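Local atomic coordinates of endoribonuclease MazF4 (Mycobacterium tuberculosis, PDB entry 5XE2), a protein that cleaves single-stranded mRNA between the first and second bases of the sequence UCGCU, acting as the toxin of a type II toxin-antitoxin pair. Residues 10-16 with 78-84; 36-42 with 70-76; 50-54 with 97-101. One frame throughout, in Å; residues are numbered along the deposited sequence.

Contact 1: 10-16 with 78-84; sequences QVYRCDL and ELGDYLG
Edge pairing of two antiparallel strands: strand 10-14 meets segment 78-84, whose closing residues belong to strand 82-85, an outermost strand of the sheet within this chain, near the surface. The short axes run at 144° and approach to 4.7 Å. Y12 and Y82 form a non-hydrogen-bonded pair, CA-CA 4.6 Å. Beside it, V11 N donates to G84 O (2.9 Å), L83 N to V11 O (2.7 Å) and R13 N to D81 O (2.9 Å); G80 N to R13 O, 2.8 Å, is weak. G84, at phi 139° and psi -173°, takes a conformation that calls for glycine. Both tyrosines project from the same face, Y12 with chi1 m and Y82 with chi1 t, their rings oblique at 53° with centroids 5.5 Å apart; Y12 CE2 lies 3.7 Å from Y82 CB, and Y12 OH donates to Q10 OE1 at 2.5 Å. R13 (chi1 m, chi2 t, chi3 p) runs beside D81, and its NH1 bonds D81 OD2 at 3.1 Å in a salt bridge, while C14 SG touches L79 CD2 at 3.5 Å. Beyond the strand, a water joins D15 N (2.9 Å) to E78 O (2.8 Å). On its other edge strand 10-14 bonds strand 21-25, through Y12 with W23 among others. This hairpin of strands 10-14 and 21-25, with strand 82-85 added at its edge, belongs to the SH3-like barrel of PemK/MazF toxins.

Contact 2: 36-42 with 70-76; sequences ADVVAVR and NIETLGK
V39 packs diagonally beside I71, CG1 to CG2 3.4 Å, and V41 follows with CG1 3.6 Å from I71 CG1; V39 has chi1 t, V41 and I71 chi1 m. Strands 37-42 and 70-75 run antiparallel, their short axes at 146° and 4.5 Å apart. V38 with L74 and A40 with E72 are hydrogen-bonded pairs: V38 N to L74 O 2.9 Å, L74 N to V38 O 2.8 Å, A40 N to E72 O 2.8 Å, E72 N to A40 O 2.9 Å. V39 with T73 (CA-CA 4.4 Å) and V41 with I71 (4.7 Å) are non-hydrogen-bonded. This pairing joins two inner strands of the MazF sheet, strand 37-44 being bonded on its other edge to strand 21-25, and the face bearing V39, V41, I71 and T73 meets the second subunit: T73 OG1 bonds I71 O there and reciprocally, and I71 packs on its own copy. V38, A40, E72 and L74 point to the other face, where A40 CB reaches L74 CD1 at 4.1 Å. D37 and G75 close the register at CA-CA 4.3 Å, D37 turning its carboxylate to a salt bridge with R31. Past them, K76 N donates to A36 O at 3.2 Å.

Contact 3: 50-54 with 97-101; sequences IPTWV and ALATA
Segment 50-54 makes a type I beta turn from I50 to W53, with P51 at phi -53°, psi -33° and T52 at -88°, 0°, closed by W53 N to I50 O at 3.0 Å; it leaves the turn as strand 53-55. Segment 97-101 is the last turn of helix 88-101, with A101 N bonded to A97 O at 2.8 Å. The nearest CA atoms are those of T52 and A97, 4.5 Å apart, and no hydrogen bond crosses. With chi1 p, T52 sets CG2 against the helix, 3.7 Å from both A97 O and A101 N, 3.9 Å from A101 CB and 4.1 Å from T100 CG2, while its OG1 bonds D69 on strand 65-75. The contact thus sets the helix end against the turn into strand 53-55, an outermost strand of the MazF sheet within this chain. A97 CB points toward the turn, 3.8 Å from P51 O and 3.7 Å from V54 CG2, V54 having chi1 t. P51 CB reaches T100 CG2 at 4.4 Å. W53 points away from the helix and makes a cation-pi interaction with R48. L98 turns away to pack on V41 and on L104 of the second subunit, where N28 ND2 bonds T100 O.

Contacts 1 and 2 belong to the same antiparallel sheet, with strand 21-25 between strands 37-44 and 10-14; centres about 10 Å apart, they touch by packing: L16 CD1 to E72 OE1 at 3.5 Å, C14 SG to L74 CD2 at 3.7 Å and L79 CD2 to L74 CD2 at 3.9 Å. Contact 2 nests in sequence within contact 1. Contact 3 crosses both, its centre about 17 Å from that of contact 2, which it touches through L98 CD2, 3.7 Å from V41 CG1 and 4.1 Å from I71 CD1. Contacts 1 and 3 sit on opposite sides of the chain's centre, nearest atoms about 10 Å apart. Contacts 2 and 3, unlike contact 1, reach the second subunit.

Contact 1: 10-16 with 78-84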
loop_
_atom_site.group_PDB
_atom_site.type_symbol
_atom_site.label_atom_id
_atom_site.label_comp_id
_atom_site.label_asym_id
_atom_site.label_seq_id
_atom_site.Cartn_x
_atom_site.Cartn_y
_atom_site.Cartn_z
ATOM N N GLN A 10 -12.779 -8.301 0.918
ATOM C CA GLN A 10 -13.736 -7.954 1.970
ATOM C C GLN A 10 -13.601 -6.504 2.404
ATOM O O GLN A 10 -12.506 -5.919 2.336
ATOM C CB GLN A 10 -13.560 -8.854 3.180
ATOM C CG GLN A 10 -13.868 -10.315 2.897
ATOM C CD GLN A 10 -13.738 -11.185 4.134
ATOM O OE1 GLN A 10 -13.027 -10.841 5.086
ATOM N NE2 GLN A 10 -14.406 -12.343 4.116
ATOM N N VAL A 11 -14.718 -5.946 2.880
ATOM C CA VAL A 11 -14.805 -4.551 3.313
ATOM C C VAL A 11 -15.240 -4.493 4.777
ATOM O O VAL A 11 -16.251 -5.093 5.153
ATOM C CB VAL A 11 -15.787 -3.737 2.429
ATOM C CG1 VAL A 11 -15.917 -2.301 2.934
ATOM C CG2 VAL A 11 -15.332 -3.737 0.975
ATOM N N TYR A 12 -14.478 -3.760 5.586
ATOM C CA TYR A 12 -14.748 -3.594 7.012
ATOM C C TYR A 12 -14.812 -2.115 7.407
ATOM O O TYR A 12 -13.992 -1.313 6.938
ATOM C CB TYR A 12 -13.647 -4.274 7.836
ATOM C CG TYR A 12 -13.616 -5.782 7.713
ATOM C CD1 TYR A 12 -12.911 -6.406 6.682
ATOM C CD2 TYR A 12 -14.278 -6.589 8.640
ATOM C CE1 TYR A 12 -12.868 -7.792 6.573
ATOM C CE2 TYR A 12 -14.257 -7.973 8.538
ATOM C CZ TYR A 12 -13.551 -8.575 7.509
ATOM O OH TYR A 12 -13.537 -9.950 7.415
ATOM N N ARG A 13 -15.765 -1.765 8.278
ATOM C CA ARG A 13 -15.782 -0.454 8.945
ATOM C C ARG A 13 -14.643 -0.381 9.940
ATOM O O ARG A 13 -14.505 -1.270 10.762
ATOM C CB ARG A 13 -17.100 -0.211 9.699
ATOM C CG ARG A 13 -18.266 0.149 8.803
ATOM C CD ARG A 13 -19.533 0.498 9.573
ATOM N NE ARG A 13 -19.513 1.848 10.161
ATOM C CZ ARG A 13 -19.575 2.153 11.465
ATOM N NH1 ARG A 13 -19.660 1.215 12.417
ATOM N NH2 ARG A 13 -19.553 3.435 11.827
ATOM N N CYS A 14 -13.830 0.670 9.876
ATOM C CA CYS A 14 -12.691 0.824 10.785
ATOM C C CYS A 14 -12.512 2.286 11.182
ATOM O O CYS A 14 -12.539 3.162 10.320
ATOM C CB CYS A 14 -11.410 0.315 10.121
ATOM S SG CYS A 14 -11.566 -1.307 9.320
ATOM N N ASP A 15 -12.335 2.544 12.477
ATOM C CA ASP A 15 -11.972 3.882 12.962
ATOM C C ASP A 15 -10.491 3.887 13.327
ATOM O O ASP A 15 -10.071 3.118 14.192
ATOM C CB ASP A 15 -12.824 4.276 14.175
ATOM C CG ASP A 15 -12.755 5.765 14.479
ATOM O OD1 ASP A 15 -11.675 6.373 14.328
ATOM O OD2 ASP A 15 -13.793 6.331 14.870
ATOM N N LEU A 16 -9.714 4.754 12.669
ATOM C CA LEU A 16 -8.250 4.809 12.830
ATOM C C LEU A 16 -7.793 6.100 13.515
ATOM O O LEU A 16 -8.611 6.957 13.859
ATOM C CB LEU A 16 -7.565 4.686 11.465
ATOM C CG LEU A 16 -8.053 3.587 10.509
ATOM C CD1 LEU A 16 -7.154 3.564 9.284
ATOM C CD2 LEU A 16 -8.097 2.211 11.164
ATOM N N GLU A 78 -8.316 -3.283 14.785
ATOM C CA GLU A 78 -8.986 -2.110 14.209
ATOM C C GLU A 78 -10.129 -2.450 13.236
ATOM O O GLU A 78 -10.856 -1.550 12.815
ATOM C CB GLU A 78 -7.956 -1.199 13.505
ATOM C CG GLU A 78 -6.880 -0.662 14.444
ATOM C CD GLU A 78 -5.847 0.234 13.760
ATOM O OE1 GLU A 78 -5.160 -0.232 12.821
ATOM O OE2 GLU A 78 -5.693 1.404 14.190
ATOM N N LEU A 79 -10.284 -3.720 12.854
ATOM C CA LEU A 79 -11.339 -4.107 11.917
ATOM C C LEU A 79 -12.659 -4.230 12.677
ATOM O O LEU A 79 -12.715 -4.891 13.714
ATOM C CB LEU A 79 -10.995 -5.409 11.189
ATOM C CG LEU A 79 -9.707 -5.387 10.351
ATOM C CD1 LEU A 79 -9.488 -6.743 9.712
ATOM C CD2 LEU A 79 -9.705 -4.294 9.285
ATOM N N GLY A 80 -13.693 -3.560 12.167
ATOM C CA GLY A 80 -15.011 -3.498 12.815
ATOM C C GLY A 80 -16.008 -4.316 12.021
ATOM O O GLY A 80 -15.719 -5.469 11.658
ATOM N N ASP A 81 -17.159 -3.712 11.716
ATOM C CA ASP A 81 -18.274 -4.416 11.055
ATOM C C ASP A 81 -17.882 -4.899 9.658
ATOM O O ASP A 81 -17.289 -4.144 8.895
ATOM C CB ASP A 81 -19.503 -3.506 10.916
ATOM C CG ASP A 81 -19.983 -2.931 12.242
ATOM O OD1 ASP A 81 -19.924 -3.629 13.280
ATOM O OD2 ASP A 81 -20.438 -1.770 12.242
ATOM N N TYR A 82 -18.207 -6.154 9.345
ATOM C CA TYR A 82 -18.023 -6.725 7.996
ATOM C C TYR A 82 -19.166 -6.281 7.070
ATOM O O TYR A 82 -20.336 -6.543 7.366
ATOM C CB TYR A 82 -17.964 -8.251 8.052
ATOM C CG TYR A 82 -18.000 -8.915 6.690
ATOM C CD1 TYR A 82 -16.947 -8.761 5.794
ATOM C CD2 TYR A 82 -19.100 -9.689 6.288
ATOM C CE1 TYR A 82 -16.978 -9.361 4.544
ATOM C CE2 TYR A 82 -19.137 -10.293 5.035
ATOM C CZ TYR A 82 -18.071 -10.128 4.169
ATOM O OH TYR A 82 -18.085 -10.719 2.930
ATOM N N LEU A 83 -18.823 -5.628 5.960
ATOM C CA LEU A 83 -19.808 -4.986 5.083
ATOM C C LEU A 83 -20.113 -5.730 3.783
ATOM O O LEU A 83 -21.104 -5.424 3.120
ATOM C CB LEU A 83 -19.344 -3.575 4.739
ATOM C CG LEU A 83 -19.126 -2.600 5.898
ATOM C CD1 LEU A 83 -18.989 -1.191 5.345
ATOM C CD2 LEU A 83 -20.258 -2.666 6.913
ATOM N N GLY A 84 -19.270 -6.688 3.417
ATOM C CA GLY A 84 -19.476 -7.470 2.216
ATOM C C GLY A 84 -18.183 -7.695 1.467
ATOM O O GLY A 84 -17.098 -7.347 1.944
HETATM O O HOH W 1 -12.549 0.214 14.216
#

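Contact 2: 36-42 with 70-76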
loop_
_atom_site.group_PDB
_atom_site.type_symbol
_atom_site.label_atom_id
_atom_site.label_comp_id
_atom_site.label_asym_id
_atom_site.label_seq_id
_atom_site.Cartn_x
_atom_site.Cartn_y
_atom_site.Cartn_z
ATOM N N ALA A 36 -0.506 -10.277 12.142
ATOM C CA ALA A 36 -1.363 -9.495 13.065
ATOM C C ALA A 36 -2.106 -8.337 12.403
ATOM O O ALA A 36 -2.931 -7.696 13.050
ATOM C CB ALA A 36 -0.546 -8.972 14.230
ATOM N N ASP A 37 -1.815 -8.064 11.130
ATOM C CA ASP A 37 -2.391 -6.917 10.434
ATOM C C ASP A 37 -2.668 -7.225 8.967
ATOM O O ASP A 37 -2.355 -8.311 8.475
ATOM C CB ASP A 37 -1.487 -5.678 10.609
ATOM C CG ASP A 37 -0.036 -5.915 10.192
ATOM O OD1 ASP A 37 0.259 -6.795 9.351
ATOM O OD2 ASP A 37 0.826 -5.180 10.707
ATOM N N VAL A 38 -3.284 -6.262 8.295
ATOM C CA VAL A 38 -3.632 -6.347 6.877
ATOM C C VAL A 38 -3.323 -5.009 6.213
ATOM O O VAL A 38 -3.086 -4.009 6.891
ATOM C CB VAL A 38 -5.132 -6.657 6.672
ATOM C CG1 VAL A 38 -5.503 -8.003 7.289
ATOM C CG2 VAL A 38 -6.026 -5.537 7.218
ATOM N N VAL A 39 -3.345 -5.005 4.888
ATOM C CA VAL A 39 -3.276 -3.783 4.108
ATOM C C VAL A 39 -4.621 -3.591 3.420
ATOM O O VAL A 39 -5.227 -4.550 2.926
ATOM C CB VAL A 39 -2.120 -3.796 3.095
ATOM C CG1 VAL A 39 -2.141 -2.548 2.227
ATOM C CG2 VAL A 39 -0.797 -3.894 3.830
ATOM N N ALA A 40 -5.075 -2.338 3.428
ATOM C CA ALA A 40 -6.367 -1.969 2.898
ATOM C C ALA A 40 -6.331 -0.617 2.189
ATOM O O ALA A 40 -5.424 0.203 2.402
ATOM C CB ALA A 40 -7.387 -1.940 4.029
ATOM N N VAL A 41 -7.339 -0.407 1.345
ATOM C CA VAL A 41 -7.569 0.863 0.667
ATOM C C VAL A 41 -8.948 1.412 1.018
ATOM O O VAL A 41 -9.903 0.656 1.301
ATOM C CB VAL A 41 -7.436 0.766 -0.867
ATOM C CG1 VAL A 41 -5.983 0.529 -1.260
ATOM C CG2 VAL A 41 -8.352 -0.305 -1.452
ATOM N N ARG A 42 -9.043 2.734 0.958
ATOM C CA ARG A 42 -10.197 3.462 1.465
ATOM C C ARG A 42 -11.370 3.396 0.485
ATOM O O ARG A 42 -11.190 3.511 -0.733
ATOM C CB ARG A 42 -9.811 4.921 1.727
ATOM C CG ARG A 42 -10.749 5.669 2.657
ATOM C CD ARG A 42 -10.180 7.029 3.076
ATOM N NE ARG A 42 -9.812 7.901 1.933
ATOM C CZ ARG A 42 -9.889 9.241 1.918
ATOM N NH1 ARG A 42 -10.316 9.945 2.977
ATOM N NH2 ARG A 42 -9.539 9.903 0.819
ATOM N N ASN A 70 -4.861 5.630 -1.475
ATOM C CA ASN A 70 -4.814 5.661 -0.023
ATOM C C ASN A 70 -4.704 4.238 0.514
ATOM O O ASN A 70 -5.707 3.589 0.820
ATOM C CB ASN A 70 -6.044 6.407 0.512
ATOM C CG ASN A 70 -6.015 6.654 2.025
ATOM O OD1 ASN A 70 -7.023 7.079 2.562
ATOM N ND2 ASN A 70 -4.886 6.423 2.707
ATOM N N ILE A 71 -3.464 3.768 0.602
ATOM C CA ILE A 71 -3.142 2.417 1.036
ATOM C C ILE A 71 -2.601 2.498 2.462
ATOM O O ILE A 71 -1.676 3.268 2.736
ATOM C CB ILE A 71 -2.103 1.754 0.095
ATOM C CG1 ILE A 71 -2.595 1.732 -1.362
ATOM C CG2 ILE A 71 -1.815 0.319 0.525
ATOM C CD1 ILE A 71 -1.484 1.685 -2.395
ATOM N N GLU A 72 -3.175 1.709 3.371
ATOM C CA GLU A 72 -2.748 1.706 4.777
ATOM C C GLU A 72 -2.692 0.311 5.374
ATOM O O GLU A 72 -3.353 -0.613 4.903
ATOM C CB GLU A 72 -3.673 2.602 5.608
ATOM C CG GLU A 72 -3.540 4.068 5.232
ATOM C CD GLU A 72 -4.231 5.024 6.170
ATOM O OE1 GLU A 72 -4.505 4.646 7.331
ATOM O OE2 GLU A 72 -4.512 6.169 5.733
ATOM N N THR A 73 -1.880 0.174 6.414
ATOM C CA THR A 73 -1.774 -1.048 7.167
ATOM C C THR A 73 -2.692 -0.921 8.392
ATOM O O THR A 73 -2.549 0.008 9.182
ATOM C CB THR A 73 -0.315 -1.306 7.592
ATOM O OG1 THR A 73 0.516 -1.380 6.428
ATOM C CG2 THR A 73 -0.186 -2.619 8.375
ATOM N N LEU A 74 -3.629 -1.859 8.533
ATOM C CA LEU A 74 -4.577 -1.879 9.649
ATOM C C LEU A 74 -4.327 -3.084 10.563
ATOM O O LEU A 74 -4.132 -4.200 10.092
ATOM C CB LEU A 74 -6.015 -1.934 9.118
ATOM C CG LEU A 74 -6.649 -0.654 8.556
ATOM C CD1 LEU A 74 -5.869 -0.070 7.393
ATOM C CD2 LEU A 74 -8.080 -0.928 8.128
ATOM N N GLY A 75 -4.331 -2.846 11.872
ATOM C CA GLY A 75 -4.313 -3.923 12.851
ATOM C C GLY A 75 -5.633 -4.677 12.773
ATOM O O GLY A 75 -6.677 -4.092 12.464
ATOM N N LYS A 76 -5.585 -5.981 13.022
ATOM C CA LYS A 76 -6.789 -6.818 13.045
ATOM C C LYS A 76 -7.785 -6.346 14.087
ATOM O O LYS A 76 -8.983 -6.390 13.852
ATOM C CB LYS A 76 -6.424 -8.280 13.299
ATOM C CG LYS A 76 -5.901 -8.960 12.061
ATOM C CD LYS A 76 -5.582 -10.422 12.287
ATOM C CE LYS A 76 -5.111 -11.018 10.974
ATOM N NZ LYS A 76 -4.753 -12.458 11.088
#

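Contact 3: 50-54 with 97-101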
loop_
_atom_site.group_PDB
_atom_site.type_symbol
_atom_site.label_atom_id
_atom_site.label_comp_id
_atom_site.label_asym_id
_atom_site.label_seq_id
_atom_site.Cartn_x
_atom_site.Cartn_y
_atom_site.Cartn_z
ATOM N N ILE A 50 -10.546 9.130 -12.237
ATOM C CA ILE A 50 -9.097 9.046 -12.463
ATOM C C ILE A 50 -8.635 7.583 -12.369
ATOM O O ILE A 50 -9.309 6.776 -11.734
ATOM C CB ILE A 50 -8.311 9.963 -11.490
ATOM C CG1 ILE A 50 -8.552 9.576 -10.023
ATOM C CG2 ILE A 50 -8.703 11.414 -11.717
ATOM C CD1 ILE A 50 -7.711 10.364 -9.034
ATOM N N PRO A 51 -7.494 7.237 -13.014
ATOM C CA PRO A 51 -7.083 5.826 -13.076
ATOM C C PRO A 51 -7.011 5.091 -11.727
ATOM O O PRO A 51 -7.301 3.903 -11.672
ATOM C CB PRO A 51 -5.699 5.894 -13.736
ATOM C CG PRO A 51 -5.750 7.112 -14.584
ATOM C CD PRO A 51 -6.640 8.090 -13.868
ATOM N N THR A 52 -6.656 5.785 -10.650
ATOM C CA THR A 52 -6.517 5.136 -9.330
ATOM C C THR A 52 -7.802 5.055 -8.490
ATOM O O THR A 52 -7.766 4.552 -7.364
ATOM C CB THR A 52 -5.410 5.810 -8.512
ATOM O OG1 THR A 52 -5.594 7.235 -8.544
ATOM C CG2 THR A 52 -4.051 5.439 -9.091
ATOM N N TRP A 53 -8.917 5.562 -9.016
ATOM C CA TRP A 53 -10.216 5.442 -8.361
ATOM C C TRP A 53 -11.053 4.423 -9.124
ATOM O O TRP A 53 -11.047 4.422 -10.356
ATOM C CB TRP A 53 -10.907 6.801 -8.277
ATOM C CG TRP A 53 -10.281 7.657 -7.208
ATOM C CD1 TRP A 53 -8.937 7.853 -6.982
ATOM C CD2 TRP A 53 -10.957 8.400 -6.210
ATOM N NE1 TRP A 53 -8.748 8.682 -5.915
ATOM C CE2 TRP A 53 -9.969 9.037 -5.419
ATOM C CE3 TRP A 53 -12.299 8.604 -5.902
ATOM C CZ2 TRP A 53 -10.286 9.859 -4.343
ATOM C CZ3 TRP A 53 -12.606 9.417 -4.847
ATOM C CH2 TRP A 53 -11.613 10.036 -4.074
ATOM N N VAL A 54 -11.717 3.533 -8.390
ATOM C CA VAL A 54 -12.568 2.495 -8.975
ATOM C C VAL A 54 -13.979 2.635 -8.406
ATOM O O VAL A 54 -14.177 2.484 -7.211
ATOM C CB VAL A 54 -12.026 1.071 -8.678
ATOM C CG1 VAL A 54 -12.898 0.011 -9.343
ATOM C CG2 VAL A 54 -10.582 0.939 -9.152
ATOM N N ALA A 97 -5.622 -0.516 -10.625
ATOM C CA ALA A 97 -5.543 0.755 -9.908
ATOM C C ALA A 97 -4.400 0.778 -8.870
ATOM O O ALA A 97 -3.633 1.747 -8.790
ATOM C CB ALA A 97 -6.880 1.057 -9.246
ATOM N N LEU A 98 -4.290 -0.289 -8.080
ATOM C CA LEU A 98 -3.180 -0.450 -7.135
ATOM C C LEU A 98 -1.808 -0.436 -7.822
ATOM O O LEU A 98 -0.884 0.236 -7.356
ATOM C CB LEU A 98 -3.337 -1.748 -6.347
ATOM C CG LEU A 98 -4.458 -1.841 -5.314
ATOM C CD1 LEU A 98 -4.629 -3.283 -4.879
ATOM C CD2 LEU A 98 -4.164 -0.953 -4.111
ATOM N N ALA A 99 -1.675 -1.173 -8.928
ATOM C CA ALA A 99 -0.433 -1.161 -9.719
ATOM C C ALA A 99 -0.074 0.253 -10.206
ATOM O O ALA A 99 1.083 0.665 -10.139
ATOM C CB ALA A 99 -0.540 -2.125 -10.901
ATOM N N THR A 100 -1.075 0.999 -10.669
ATOM C CA THR A 100 -0.866 2.383 -11.105
ATOM C C THR A 100 -0.476 3.300 -9.946
ATOM O O THR A 100 0.456 4.108 -10.073
ATOM C CB THR A 100 -2.105 2.929 -11.841
ATOM O OG1 THR A 100 -2.376 2.087 -12.960
ATOM C CG2 THR A 100 -1.871 4.343 -12.346
ATOM N N ALA A 101 -1.161 3.156 -8.811
ATOM C CA ALA A 101 -0.858 3.965 -7.636
ATOM C C ALA A 101 0.606 3.782 -7.187
ATOM O O ALA A 101 1.263 4.747 -6.841
ATOM C CB ALA A 101 -1.813 3.634 -6.508
#